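Local coordinates for KaiC domain-containing protein (Pyrococcus horikoshii, PDB 2ZTS) that binds adenine nucleotide with magnesium as a KaiC-like P-loop protein of six-chain assembly, and probably hydrolyses ATP, at residues Phe27-Gly38 and Gly172-Ala181; Arg11-Phe19 and Phe46-Gly54. All blocks are in the same frame, centred on the assembly; numbering follows the deposited sequence.

Contact 1: residues Phe27-Gly38 and Gly172-Ala181; sequences FPEGTTVLLTGG and GVTTILTTEA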
ATOM      1  N   PHE C  27      19.493  26.610 -18.167  1.00 29.29           N
ATOM      2  CA  PHE C  27      18.468  26.897 -17.183  1.00 29.13           C
ATOM      3  C   PHE C  27      18.173  28.408 -17.097  1.00 30.23           C
ATOM      4  O   PHE C  27      19.114  29.197 -16.914  1.00 29.09           O
ATOM      5  CB  PHE C  27      18.888  26.469 -15.776  1.00 28.92           C
ATOM      6  CG  PHE C  27      19.352  25.067 -15.659  1.00 30.03           C
ATOM      7  CD1 PHE C  27      18.442  24.004 -15.746  1.00 30.79           C
ATOM      8  CD2 PHE C  27      20.683  24.784 -15.378  1.00 31.29           C
ATOM      9  CE1 PHE C  27      18.859  22.686 -15.573  1.00 29.98           C
ATOM     10  CE2 PHE C  27      21.105  23.429 -15.211  1.00 33.94           C
ATOM     11  CZ  PHE C  27      20.174  22.392 -15.330  1.00 30.84           C
ATOM     12  N   PRO C  28      16.895  28.815 -17.119  1.00 30.01           N
ATOM     13  CA  PRO C  28      16.584  30.215 -16.819  1.00 30.27           C
ATOM     14  C   PRO C  28      17.258  30.602 -15.515  1.00 31.93           C
ATOM     15  O   PRO C  28      17.131  29.918 -14.475  1.00 31.55           O
ATOM     16  CB  PRO C  28      15.053  30.248 -16.675  1.00 28.93           C
ATOM     17  CG  PRO C  28      14.525  29.065 -17.385  1.00 29.33           C
ATOM     18  CD  PRO C  28      15.674  28.020 -17.405  1.00 30.84           C
ATOM     19  N   GLU C  29      17.963  31.726 -15.558  1.00 32.43           N
ATOM     20  CA  GLU C  29      18.616  32.277 -14.378  1.00 32.27           C
ATOM     21  C   GLU C  29      17.651  32.416 -13.207  1.00 30.11           C
ATOM     22  O   GLU C  29      16.538  32.877 -13.349  1.00 30.47           O
ATOM     23  CB  GLU C  29      19.283  33.648 -14.766  1.00 32.95           C
ATOM     24  CG  GLU C  29      20.152  34.259 -13.689  1.00 37.68           C
ATOM     25  CD  GLU C  29      20.912  35.530 -14.149  1.00 44.75           C
ATOM     26  OE1 GLU C  29      20.776  35.958 -15.336  1.00 45.00           O
ATOM     27  OE2 GLU C  29      21.670  36.088 -13.305  1.00 48.19           O
ATOM     28  N   GLY C  30      18.072  32.003 -12.020  1.00 28.78           N
ATOM     29  CA  GLY C  30      17.240  32.131 -10.850  1.00 27.43           C
ATOM     30  C   GLY C  30      16.368  30.884 -10.544  1.00 27.48           C
ATOM     31  O   GLY C  30      15.746  30.847  -9.484  1.00 26.74           O
ATOM     32  N   THR C  31      16.328  29.895 -11.429  1.00 26.96           N
ATOM     33  CA  THR C  31      15.431  28.691 -11.251  1.00 28.08           C
ATOM     34  C   THR C  31      15.935  27.730 -10.166  1.00 27.35           C
ATOM     35  O   THR C  31      17.110  27.502 -10.068  1.00 27.03           O
ATOM     36  CB  THR C  31      15.389  27.853 -12.542  1.00 27.87           C
ATOM     37  OG1 THR C  31      15.082  28.671 -13.645  1.00 29.32           O
ATOM     38  CG2 THR C  31      14.231  26.889 -12.529  1.00 29.44           C
ATOM     39  N   THR C  32      15.045  27.161  -9.361  1.00 27.53           N
ATOM     40  CA  THR C  32      15.361  25.962  -8.557  1.00 26.44           C
ATOM     41  C   THR C  32      14.931  24.695  -9.274  1.00 24.54           C
ATOM     42  O   THR C  32      13.736  24.545  -9.585  1.00 24.91           O
ATOM     43  CB  THR C  32      14.654  26.076  -7.269  1.00 26.95           C
ATOM     44  OG1 THR C  32      15.163  27.233  -6.621  1.00 27.44           O
ATOM     45  CG2 THR C  32      14.997  24.847  -6.285  1.00 24.09           C
ATOM     46  N   VAL C  33      15.886  23.832  -9.602  1.00 23.29           N
ATOM     47  CA  VAL C  33      15.680  22.583 -10.354  1.00 22.21           C
ATOM     48  C   VAL C  33      15.828  21.412  -9.407  1.00 22.44           C
ATOM     49  O   VAL C  33      16.835  21.323  -8.707  1.00 22.92           O
ATOM     50  CB  VAL C  33      16.709  22.433 -11.434  1.00 22.64           C
ATOM     51  CG1 VAL C  33      16.486  21.176 -12.283  1.00 23.38           C
ATOM     52  CG2 VAL C  33      16.680  23.700 -12.365  1.00 23.37           C
ATOM     53  N   LEU C  34      14.817  20.547  -9.389  1.00 21.20           N
ATOM     54  CA  LEU C  34      14.802  19.308  -8.659  1.00 20.95           C
ATOM     55  C   LEU C  34      15.352  18.266  -9.587  1.00 21.20           C
ATOM     56  O   LEU C  34      14.806  17.990 -10.660  1.00 20.76           O
ATOM     57  CB  LEU C  34      13.383  18.929  -8.223  1.00 21.15           C
ATOM     58  CG  LEU C  34      13.355  17.719  -7.278  1.00 20.78           C
ATOM     59  CD1 LEU C  34      13.969  18.020  -5.900  1.00 25.14           C
ATOM     60  CD2 LEU C  34      11.971  17.165  -7.119  1.00 21.96           C
ATOM     61  N   LEU C  35      16.498  17.727  -9.191  1.00 20.60           N
ATOM     62  CA  LEU C  35      17.131  16.615  -9.846  1.00 19.52           C
ATOM     63  C   LEU C  35      16.797  15.330  -9.003  1.00 20.80           C
ATOM     64  O   LEU C  35      17.213  15.202  -7.817  1.00 21.28           O
ATOM     65  CB  LEU C  35      18.614  16.892  -9.931  1.00 18.32           C
ATOM     66  CG  LEU C  35      19.392  15.737 -10.533  1.00 20.23           C
ATOM     67  CD1 LEU C  35      19.008  15.512 -12.012  1.00 21.67           C
ATOM     68  CD2 LEU C  35      20.850  15.952 -10.402  1.00 21.91           C
ATOM     69  N   THR C  36      16.037  14.410  -9.608  1.00 20.71           N
ATOM     70  CA  THR C  36      15.509  13.223  -8.911  1.00 21.94           C
ATOM     71  C   THR C  36      15.833  11.940  -9.670  1.00 22.65           C
ATOM     72  O   THR C  36      16.052  11.958 -10.860  1.00 23.72           O
ATOM     73  CB  THR C  36      13.992  13.400  -8.634  1.00 22.71           C
ATOM     74  OG1 THR C  36      13.476  12.288  -7.872  1.00 20.81           O
ATOM     75  CG2 THR C  36      13.132  13.468  -9.915  1.00 22.35           C
ATOM     76  N   GLY C  37      15.939  10.852  -8.934  1.00 23.03           N
ATOM     77  CA  GLY C  37      16.292   9.557  -9.416  1.00 22.47           C
ATOM     78  C   GLY C  37      16.757   8.663  -8.275  1.00 22.63           C
ATOM     79  O   GLY C  37      17.139   9.134  -7.174  1.00 21.72           O
ATOM     80  N   GLY C  38      16.731   7.365  -8.555  1.00 22.99           N
ATOM     81  CA  GLY C  38      17.115   6.328  -7.595  1.00 23.01           C
ATOM     82  C   GLY C  38      18.592   6.357  -7.287  1.00 22.27           C
ATOM     83  O   GLY C  38      19.402   7.088  -7.896  1.00 22.69           O
ATOM     84  N   GLY C 172      18.096  34.374  -5.247  1.00 35.24           N
ATOM     85  CA  GLY C 172      18.037  34.416  -6.693  1.00 34.12           C
ATOM     86  C   GLY C 172      19.158  33.723  -7.448  1.00 33.97           C
ATOM     87  O   GLY C 172      19.478  34.173  -8.542  1.00 33.36           O
ATOM     88  N   VAL C 173      19.768  32.648  -6.906  1.00 32.76           N
ATOM     89  CA  VAL C 173      20.795  31.897  -7.671  1.00 30.92           C
ATOM     90  C   VAL C 173      20.161  30.745  -8.464  1.00 29.77           C
ATOM     91  O   VAL C 173      19.004  30.500  -8.378  1.00 28.46           O
ATOM     92  CB  VAL C 173      22.002  31.418  -6.822  1.00 31.19           C
ATOM     93  CG1 VAL C 173      22.741  32.640  -6.259  1.00 32.43           C
ATOM     94  CG2 VAL C 173      21.600  30.466  -5.664  1.00 31.03           C
ATOM     95  N   THR C 174      20.911  30.129  -9.345  1.00 29.30           N
ATOM     96  CA  THR C 174      20.359  29.037 -10.114  1.00 28.74           C
ATOM     97  C   THR C 174      20.787  27.810  -9.365  1.00 27.68           C
ATOM     98  O   THR C 174      21.968  27.608  -9.192  1.00 27.01           O
ATOM     99  CB  THR C 174      20.963  29.020 -11.491  1.00 29.19           C
ATOM    100  OG1 THR C 174      20.640  30.223 -12.212  1.00 27.35           O
ATOM    101  CG2 THR C 174      20.383  27.829 -12.306  1.00 29.78           C
ATOM    102  N   THR C 175      19.820  27.023  -8.907  1.00 27.19           N
ATOM    103  CA  THR C 175      20.022  25.961  -7.942  1.00 26.11           C
ATOM    104  C   THR C 175      19.573  24.593  -8.437  1.00 26.73           C
ATOM    105  O   THR C 175      18.484  24.512  -9.032  1.00 26.54           O
ATOM    106  CB  THR C 175      19.182  26.303  -6.718  1.00 27.50           C
ATOM    107  OG1 THR C 175      19.601  27.585  -6.221  1.00 27.55           O
ATOM    108  CG2 THR C 175      19.423  25.295  -5.523  1.00 26.82           C
ATOM    109  N   ILE C 176      20.384  23.539  -8.182  1.00 23.85           N
ATOM    110  CA  ILE C 176      19.938  22.130  -8.231  1.00 22.96           C
ATOM    111  C   ILE C 176      19.813  21.549  -6.800  1.00 23.19           C
ATOM    112  O   ILE C 176      20.736  21.638  -5.975  1.00 22.89           O
ATOM    113  CB  ILE C 176      20.880  21.275  -9.070  1.00 21.63           C
ATOM    114  CG1 ILE C 176      20.835  21.740 -10.518  1.00 24.44           C
ATOM    115  CG2 ILE C 176      20.527  19.752  -8.968  1.00 21.53           C
ATOM    116  CD1 ILE C 176      21.974  21.189 -11.406  1.00 22.94           C
ATOM    117  N   LEU C 177      18.655  20.982  -6.507  1.00 23.02           N
ATOM    118  CA  LEU C 177      18.384  20.219  -5.291  1.00 21.85           C
ATOM    119  C   LEU C 177      18.194  18.798  -5.725  1.00 21.71           C
ATOM    120  O   LEU C 177      17.499  18.532  -6.719  1.00 22.23           O
ATOM    121  CB  LEU C 177      17.065  20.659  -4.618  1.00 22.44           C
ATOM    122  CG  LEU C 177      16.849  22.160  -4.396  1.00 23.01           C
ATOM    123  CD1 LEU C 177      15.444  22.464  -3.967  1.00 23.50           C
ATOM    124  CD2 LEU C 177      17.830  22.642  -3.339  1.00 21.62           C
ATOM    125  N   THR C 178      18.776  17.871  -4.988  1.00 20.77           N
ATOM    126  CA  THR C 178      18.663  16.462  -5.336  1.00 20.99           C
ATOM    127  C   THR C 178      17.774  15.770  -4.356  1.00 20.20           C
ATOM    128  O   THR C 178      17.776  16.127  -3.168  1.00 21.02           O
ATOM    129  CB  THR C 178      20.013  15.778  -5.373  1.00 20.96           C
ATOM    130  OG1 THR C 178      20.553  15.666  -4.054  1.00 22.25           O
ATOM    131  CG2 THR C 178      21.026  16.637  -6.151  1.00 21.09           C
ATOM    132  N   THR C 179      16.992  14.813  -4.854  1.00 19.00           N
ATOM    133  CA  THR C 179      16.231  13.926  -3.993  1.00 20.75           C
ATOM    134  C   THR C 179      16.193  12.522  -4.603  1.00 21.88           C
ATOM    135  O   THR C 179      16.575  12.321  -5.760  1.00 20.62           O
ATOM    136  CB  THR C 179      14.859  14.497  -3.709  1.00 19.41           C
ATOM    137  OG1 THR C 179      14.187  13.710  -2.714  1.00 21.32           O
ATOM    138  CG2 THR C 179      13.963  14.394  -4.906  1.00 21.42           C
ATOM    139  N   GLU C 180      15.806  11.534  -3.796  1.00 25.21           N
ATOM    140  CA  GLU C 180      15.918  10.146  -4.226  1.00 28.33           C
ATOM    141  C   GLU C 180      14.687   9.304  -3.876  1.00 31.84           C
ATOM    142  O   GLU C 180      14.420   9.126  -2.688  1.00 33.60           O
ATOM    143  CB  GLU C 180      17.167   9.562  -3.584  1.00 28.62           C
ATOM    144  CG  GLU C 180      17.526   8.110  -3.963  1.00 29.60           C
ATOM    145  CD  GLU C 180      18.960   7.729  -3.521  1.00 30.41           C
ATOM    146  OE1 GLU C 180      19.949   8.403  -3.981  1.00 29.26           O
ATOM    147  OE2 GLU C 180      19.081   6.742  -2.733  1.00 31.77           O
ATOM    148  N   ALA C 181      13.964   8.860  -4.915  1.00 35.19           N
ATOM    149  CA  ALA C 181      12.972   7.735  -4.932  1.00 38.77           C
ATOM    150  C   ALA C 181      13.223   6.699  -6.107  1.00 41.09           C
ATOM    151  O   ALA C 181      13.824   7.072  -7.125  1.00 41.09           O
ATOM    152  CB  ALA C 181      11.574   8.297  -5.121  1.00 39.30           C
TER
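Strands Thr-32 to Thr-36 and Thr-174 to Thr-179 run parallel, their axes 4.6 Å apart at closest and turned by 29°, joined by the staggered bonds Thr-175 N to Thr-31 O, Val-33 N to Thr-175 O, Leu-177 N to Val-33 O, Leu-35 N to Leu-177 O and Thr-179 N to Leu-35 O. Ahead of this ladder a side chain ties on the type II turn from Pro-28 to Thr-31: Gly-30 N donates to Thr-174 OG1 at 3.1 Å. With chi1 at -63°, Thr-174 keeps that hydroxyl beside its own backbone N while CG2 faces Phe-27 CB at 4.0 Å. Side chains alternate between the sheet's two faces. On one, Ile-176 CG2 rests on Leu-35 CB (3.6 Å), beneath Phe-46 and Phe-50 of helix 43-58. On the other, Thr-32 CG2 presses on Leu-177 CD1 at 3.4 Å, tighter than usual van der Waals contact, and Leu-34 CD1 meets Thr-179 CG2 at 3.8 Å. Farther along, Glu-180 CG lies 3.4 Å from Gly-37 O, and its carboxylate bridges to Lys-43 and bonds Thr-39. Thr-178 OG1 bonds Asp-142, known to bind magnesium in this protein, though not in this chain. An apolar, backbone-bonded centre thus gives way to polar groups, Thr-178 and Glu-180, toward the nucleotide site, where Gly-38 touches ADP.

Contact 2: residues Arg11-Phe19 and Phe46-Gly54; sequences RVKSGIPGF and FAAQFIYKG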
ATOM      1  N   ARG C  11      20.137  32.522 -19.695  1.00 39.33           N
ATOM      2  CA  ARG C  11      20.300  31.090 -19.508  1.00 38.09           C
ATOM      3  C   ARG C  11      21.663  30.641 -18.947  1.00 37.35           C
ATOM      4  O   ARG C  11      22.745  31.013 -19.400  1.00 37.00           O
ATOM      5  CB  ARG C  11      19.958  30.338 -20.809  1.00 38.64           C
ATOM      6  CG  ARG C  11      18.445  30.344 -21.046  1.00 38.19           C
ATOM      7  CD  ARG C  11      17.966  29.507 -22.167  1.00 38.16           C
ATOM      8  NE  ARG C  11      16.530  29.742 -22.400  1.00 39.83           N
ATOM      9  CZ  ARG C  11      15.540  29.114 -21.786  1.00 39.43           C
ATOM     10  NH1 ARG C  11      15.782  28.180 -20.866  1.00 41.69           N
ATOM     11  NH2 ARG C  11      14.292  29.411 -22.085  1.00 38.63           N
ATOM     12  N   VAL C  12      21.588  29.751 -17.967  1.00 35.52           N
ATOM     13  CA  VAL C  12      22.763  29.264 -17.296  1.00 33.77           C
ATOM     14  C   VAL C  12      23.127  27.944 -17.970  1.00 32.92           C
ATOM     15  O   VAL C  12      22.344  27.008 -17.945  1.00 32.25           O
ATOM     16  CB  VAL C  12      22.436  29.170 -15.807  1.00 33.79           C
ATOM     17  CG1 VAL C  12      23.601  28.552 -14.977  1.00 33.90           C
ATOM     18  CG2 VAL C  12      22.009  30.563 -15.320  1.00 33.66           C
ATOM     19  N   LYS C  13      24.298  27.884 -18.584  1.00 31.51           N
ATOM     20  CA  LYS C  13      24.789  26.675 -19.273  1.00 32.37           C
ATOM     21  C   LYS C  13      25.085  25.561 -18.272  1.00 31.98           C
ATOM     22  O   LYS C  13      25.741  25.791 -17.271  1.00 31.28           O
ATOM     23  CB  LYS C  13      26.061  26.954 -20.057  1.00 32.57           C
ATOM     24  CG  LYS C  13      25.921  28.118 -21.114  1.00 35.75           C
ATOM     25  CD  LYS C  13      25.487  27.642 -22.462  1.00 40.47           C
ATOM     26  CE  LYS C  13      26.546  26.834 -23.266  1.00 42.66           C
ATOM     27  NZ  LYS C  13      25.870  25.639 -24.057  1.00 40.73           N
ATOM     28  N   SER C  14      24.613  24.362 -18.562  1.00 31.23           N
ATOM     29  CA  SER C  14      24.489  23.350 -17.521  1.00 31.67           C
ATOM     30  C   SER C  14      25.855  22.833 -17.196  1.00 31.28           C
ATOM     31  O   SER C  14      26.131  22.479 -16.097  1.00 32.10           O
ATOM     32  CB  SER C  14      23.621  22.173 -17.976  1.00 30.26           C
ATOM     33  OG  SER C  14      24.244  21.482 -19.024  1.00 30.84           O
ATOM     34  N   GLY C  15      26.709  22.799 -18.184  1.00 32.08           N
ATOM     35  CA  GLY C  15      27.981  22.134 -18.035  1.00 32.42           C
ATOM     36  C   GLY C  15      28.003  20.708 -18.532  1.00 32.04           C
ATOM     37  O   GLY C  15      29.046  20.064 -18.458  1.00 32.82           O
ATOM     38  N   ILE C  16      26.897  20.219 -19.087  1.00 32.52           N
ATOM     39  CA  ILE C  16      26.774  18.787 -19.426  1.00 31.89           C
ATOM     40  C   ILE C  16      26.583  18.678 -20.945  1.00 32.10           C
ATOM     41  O   ILE C  16      25.535  19.085 -21.470  1.00 31.58           O
ATOM     42  CB  ILE C  16      25.588  18.144 -18.649  1.00 32.88           C
ATOM     43  CG1 ILE C  16      25.951  18.071 -17.140  1.00 34.35           C
ATOM     44  CG2 ILE C  16      25.270  16.714 -19.229  1.00 31.60           C
ATOM     45  CD1 ILE C  16      24.834  18.201 -16.282  1.00 37.26           C
ATOM     46  N   PRO C  17      27.610  18.194 -21.653  1.00 32.59           N
ATOM     47  CA  PRO C  17      27.543  18.146 -23.117  1.00 31.89           C
ATOM     48  C   PRO C  17      26.322  17.396 -23.517  1.00 31.69           C
ATOM     49  O   PRO C  17      25.982  16.385 -22.890  1.00 30.42           O
ATOM     50  CB  PRO C  17      28.830  17.430 -23.516  1.00 33.11           C
ATOM     51  CG  PRO C  17      29.783  17.671 -22.339  1.00 31.67           C
ATOM     52  CD  PRO C  17      28.919  17.715 -21.138  1.00 31.19           C
ATOM     53  N   GLY C  18      25.622  17.928 -24.510  1.00 30.96           N
ATOM     54  CA  GLY C  18      24.418  17.303 -25.004  1.00 31.08           C
ATOM     55  C   GLY C  18      23.130  17.740 -24.340  1.00 31.53           C
ATOM     56  O   GLY C  18      22.052  17.481 -24.883  1.00 32.40           O
ATOM     57  N   PHE C  19      23.222  18.449 -23.219  1.00 31.91           N
ATOM     58  CA  PHE C  19      22.067  18.769 -22.399  1.00 31.02           C
ATOM     59  C   PHE C  19      21.411  20.102 -22.674  1.00 31.35           C
ATOM     60  O   PHE C  19      20.188  20.208 -22.630  1.00 30.79           O
ATOM     61  CB  PHE C  19      22.461  18.722 -20.909  1.00 31.33           C
ATOM     62  CG  PHE C  19      21.302  18.728 -20.005  1.00 29.77           C
ATOM     63  CD1 PHE C  19      20.463  17.608 -19.939  1.00 32.75           C
ATOM     64  CD2 PHE C  19      21.021  19.829 -19.214  1.00 31.42           C
ATOM     65  CE1 PHE C  19      19.368  17.606 -19.147  1.00 30.60           C
ATOM     66  CE2 PHE C  19      19.942  19.817 -18.376  1.00 30.47           C
ATOM     67  CZ  PHE C  19      19.104  18.700 -18.333  1.00 29.90           C
ATOM     68  N   PHE C  46      26.103  14.743 -11.782  1.00 24.80           N
ATOM     69  CA  PHE C  46      25.427  15.771 -12.564  1.00 23.43           C
ATOM     70  C   PHE C  46      25.451  17.132 -11.803  1.00 23.15           C
ATOM     71  O   PHE C  46      25.840  18.145 -12.363  1.00 22.16           O
ATOM     72  CB  PHE C  46      24.018  15.278 -12.762  1.00 23.36           C
ATOM     73  CG  PHE C  46      23.207  16.086 -13.674  1.00 25.28           C
ATOM     74  CD1 PHE C  46      22.857  15.596 -14.899  1.00 25.58           C
ATOM     75  CD2 PHE C  46      22.787  17.361 -13.298  1.00 26.63           C
ATOM     76  CE1 PHE C  46      22.093  16.358 -15.748  1.00 28.75           C
ATOM     77  CE2 PHE C  46      22.009  18.142 -14.156  1.00 28.21           C
ATOM     78  CZ  PHE C  46      21.652  17.652 -15.362  1.00 27.47           C
ATOM     79  N   ALA C  47      25.120  17.133 -10.511  1.00 22.57           N
ATOM     80  CA  ALA C  47      25.208  18.345  -9.659  1.00 21.97           C
ATOM     81  C   ALA C  47      26.633  18.901  -9.495  1.00 22.70           C
ATOM     82  O   ALA C  47      26.833  20.142  -9.510  1.00 22.57           O
ATOM     83  CB  ALA C  47      24.632  18.098  -8.327  1.00 21.89           C
ATOM     84  N   ALA C  48      27.617  18.011  -9.429  1.00 22.74           N
ATOM     85  CA  ALA C  48      28.990  18.415  -9.272  1.00 23.02           C
ATOM     86  C   ALA C  48      29.495  19.014 -10.579  1.00 23.86           C
ATOM     87  O   ALA C  48      30.220  20.010 -10.556  1.00 23.41           O
ATOM     88  CB  ALA C  48      29.829  17.292  -8.847  1.00 22.33           C
ATOM     89  N   GLN C  49      29.113  18.396 -11.693  1.00 24.33           N
ATOM     90  CA  GLN C  49      29.502  18.854 -12.999  1.00 26.38           C
ATOM     91  C   GLN C  49      28.999  20.278 -13.245  1.00 27.64           C
ATOM     92  O   GLN C  49      29.729  21.140 -13.776  1.00 26.14           O
ATOM     93  CB  GLN C  49      28.969  17.894 -14.074  1.00 27.67           C
ATOM     94  CG  GLN C  49      29.745  17.892 -15.384  1.00 26.90           C
ATOM     95  CD  GLN C  49      29.453  16.647 -16.218  1.00 28.38           C
ATOM     96  OE1 GLN C  49      29.233  15.584 -15.653  1.00 32.42           O
ATOM     97  NE2 GLN C  49      29.400  16.789 -17.551  1.00 24.58           N
ATOM     98  N   PHE C  50      27.761  20.531 -12.822  1.00 27.10           N
ATOM     99  CA  PHE C  50      27.135  21.838 -12.936  1.00 27.32           C
ATOM    100  C   PHE C  50      27.976  22.876 -12.208  1.00 28.03           C
ATOM    101  O   PHE C  50      28.176  23.959 -12.742  1.00 28.17           O
ATOM    102  CB  PHE C  50      25.699  21.777 -12.373  1.00 25.96           C
ATOM    103  CG  PHE C  50      24.990  23.120 -12.173  1.00 26.01           C
ATOM    104  CD1 PHE C  50      24.518  23.861 -13.253  1.00 28.65           C
ATOM    105  CD2 PHE C  50      24.623  23.534 -10.930  1.00 25.76           C
ATOM    106  CE1 PHE C  50      23.797  25.016 -13.070  1.00 25.65           C
ATOM    107  CE2 PHE C  50      23.867  24.719 -10.743  1.00 25.93           C
ATOM    108  CZ  PHE C  50      23.458  25.434 -11.813  1.00 25.10           C
ATOM    109  N   ILE C  51      28.390  22.597 -10.973  1.00 27.40           N
ATOM    110  CA  ILE C  51      29.155  23.566 -10.196  1.00 27.43           C
ATOM    111  C   ILE C  51      30.569  23.689 -10.750  1.00 28.35           C
ATOM    112  O   ILE C  51      31.064  24.793 -10.978  1.00 28.10           O
ATOM    113  CB  ILE C  51      29.256  23.179  -8.715  1.00 27.59           C
ATOM    114  CG1 ILE C  51      27.890  23.193  -8.034  1.00 26.44           C
ATOM    115  CG2 ILE C  51      30.171  24.150  -7.942  1.00 26.77           C
ATOM    116  CD1 ILE C  51      27.189  24.511  -8.047  1.00 28.64           C
ATOM    117  N   TYR C  52      31.194  22.542 -10.997  1.00 28.62           N
ATOM    118  CA  TYR C  52      32.570  22.516 -11.443  1.00 29.44           C
ATOM    119  C   TYR C  52      32.751  23.135 -12.821  1.00 31.12           C
ATOM    120  O   TYR C  52      33.680  23.916 -13.020  1.00 30.86           O
ATOM    121  CB  TYR C  52      33.116  21.125 -11.500  1.00 29.24           C
ATOM    122  CG  TYR C  52      34.582  21.110 -11.842  1.00 28.19           C
ATOM    123  CD1 TYR C  52      35.511  21.476 -10.901  1.00 30.33           C
ATOM    124  CD2 TYR C  52      35.033  20.745 -13.107  1.00 27.46           C
ATOM    125  CE1 TYR C  52      36.900  21.505 -11.211  1.00 30.86           C
ATOM    126  CE2 TYR C  52      36.434  20.757 -13.427  1.00 30.13           C
ATOM    127  CZ  TYR C  52      37.348  21.136 -12.469  1.00 30.01           C
ATOM    128  OH  TYR C  52      38.731  21.167 -12.709  1.00 27.70           O
ATOM    129  N   LYS C  53      31.899  22.751 -13.762  1.00 30.99           N
ATOM    130  CA  LYS C  53      31.932  23.335 -15.086  1.00 32.83           C
ATOM    131  C   LYS C  53      31.461  24.797 -15.064  1.00 33.13           C
ATOM    132  O   LYS C  53      31.952  25.628 -15.817  1.00 31.39           O
ATOM    133  CB  LYS C  53      31.097  22.549 -16.091  1.00 32.03           C
ATOM    134  CG  LYS C  53      31.666  21.208 -16.446  1.00 34.91           C
ATOM    135  CD  LYS C  53      33.095  21.333 -16.985  1.00 37.97           C
ATOM    136  CE  LYS C  53      33.552  20.140 -17.790  1.00 39.13           C
ATOM    137  NZ  LYS C  53      35.017  20.217 -18.022  1.00 42.76           N
ATOM    138  N   GLY C  54      30.492  25.100 -14.229  1.00 33.28           N
ATOM    139  CA  GLY C  54      30.150  26.478 -14.036  1.00 35.11           C
ATOM    140  C   GLY C  54      31.415  27.312 -13.786  1.00 36.76           C
ATOM    141  O   GLY C  54      31.634  28.294 -14.465  1.00 37.76           O
TER
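Phe-46 meets Ile-16 and Phe-19 with two different parts of its ring. Its CG stands anti to the backbone N (chi1 -172°), which sends the ring out from the helix toward residues 11-19. Ile-16 CD1 sits above the middle of one face, 3.3 Å from the centroid, a close CH-pi contact. The CZ edge meanwhile points at the face of Phe-19 in a T-shaped pair, with centroids 5.5 Å apart and planes at 89°. An alanine here would remove both surfaces, and would probably leave the Ile-16 methyl and the Phe-19 face without their mate and open a gap beside the helix. One turn on, Gln-49 runs out extended, and its NE2 gives a weak hydrogen bond to Gly-15 O at 3.4 Å; that amide nitrogen also lies 3.7 Å from Pro-17 CD, while OE1 accepts from Ile-242 N. Helix 43-58 is the one that follows the nucleotide-binding loop in this P-loop fold, and the segment 11-19 packs along its flank as a loop continuing from the short strand 11-12. Ser-14 shapes that loop with an ST turn, its OG accepting from Ile-16 N. Phe-50 takes Ser-14 O in the plane of its ring, at the edge near CD1 (3.5 Å), and Phe-50 CA-H also points at this oxygen with an angle of 159° at the hydrogen. Farther round the ring, Phe-50 CE1 touches Val-12 CG1 at 4.0 Å. Lys-53 lays CB on Gly-15 CA at 3.7 Å, where a beta carbon on Gly-15 would clash, and its chain then bends away to pair NZ with Glu-56.

The centres of contacts 1 and 2 are about 12 Å apart, and their segments alternate along the chain: 11-19, 27-38, 46-54, 172-181. Strands 11-12 and 27-28 form a small antiparallel sheet, with a probable hydrogen bond from Val-12 N to Phe-27 O (2.7 Å). Strand 32-36 then leads through the nucleotide-binding loop into helix 43-58, so one continuous strand-loop-helix serves both contacts. The two also share a hydrophobic layer, since Ile-176 CD1 of contact 1 lies 3.6 Å from Phe-50 CD2 of contact 2. Contact 1 thus lies within the central sheet, and contact 2 joins residues 11-19 to the helix lying on that sheet, beside the ADP site.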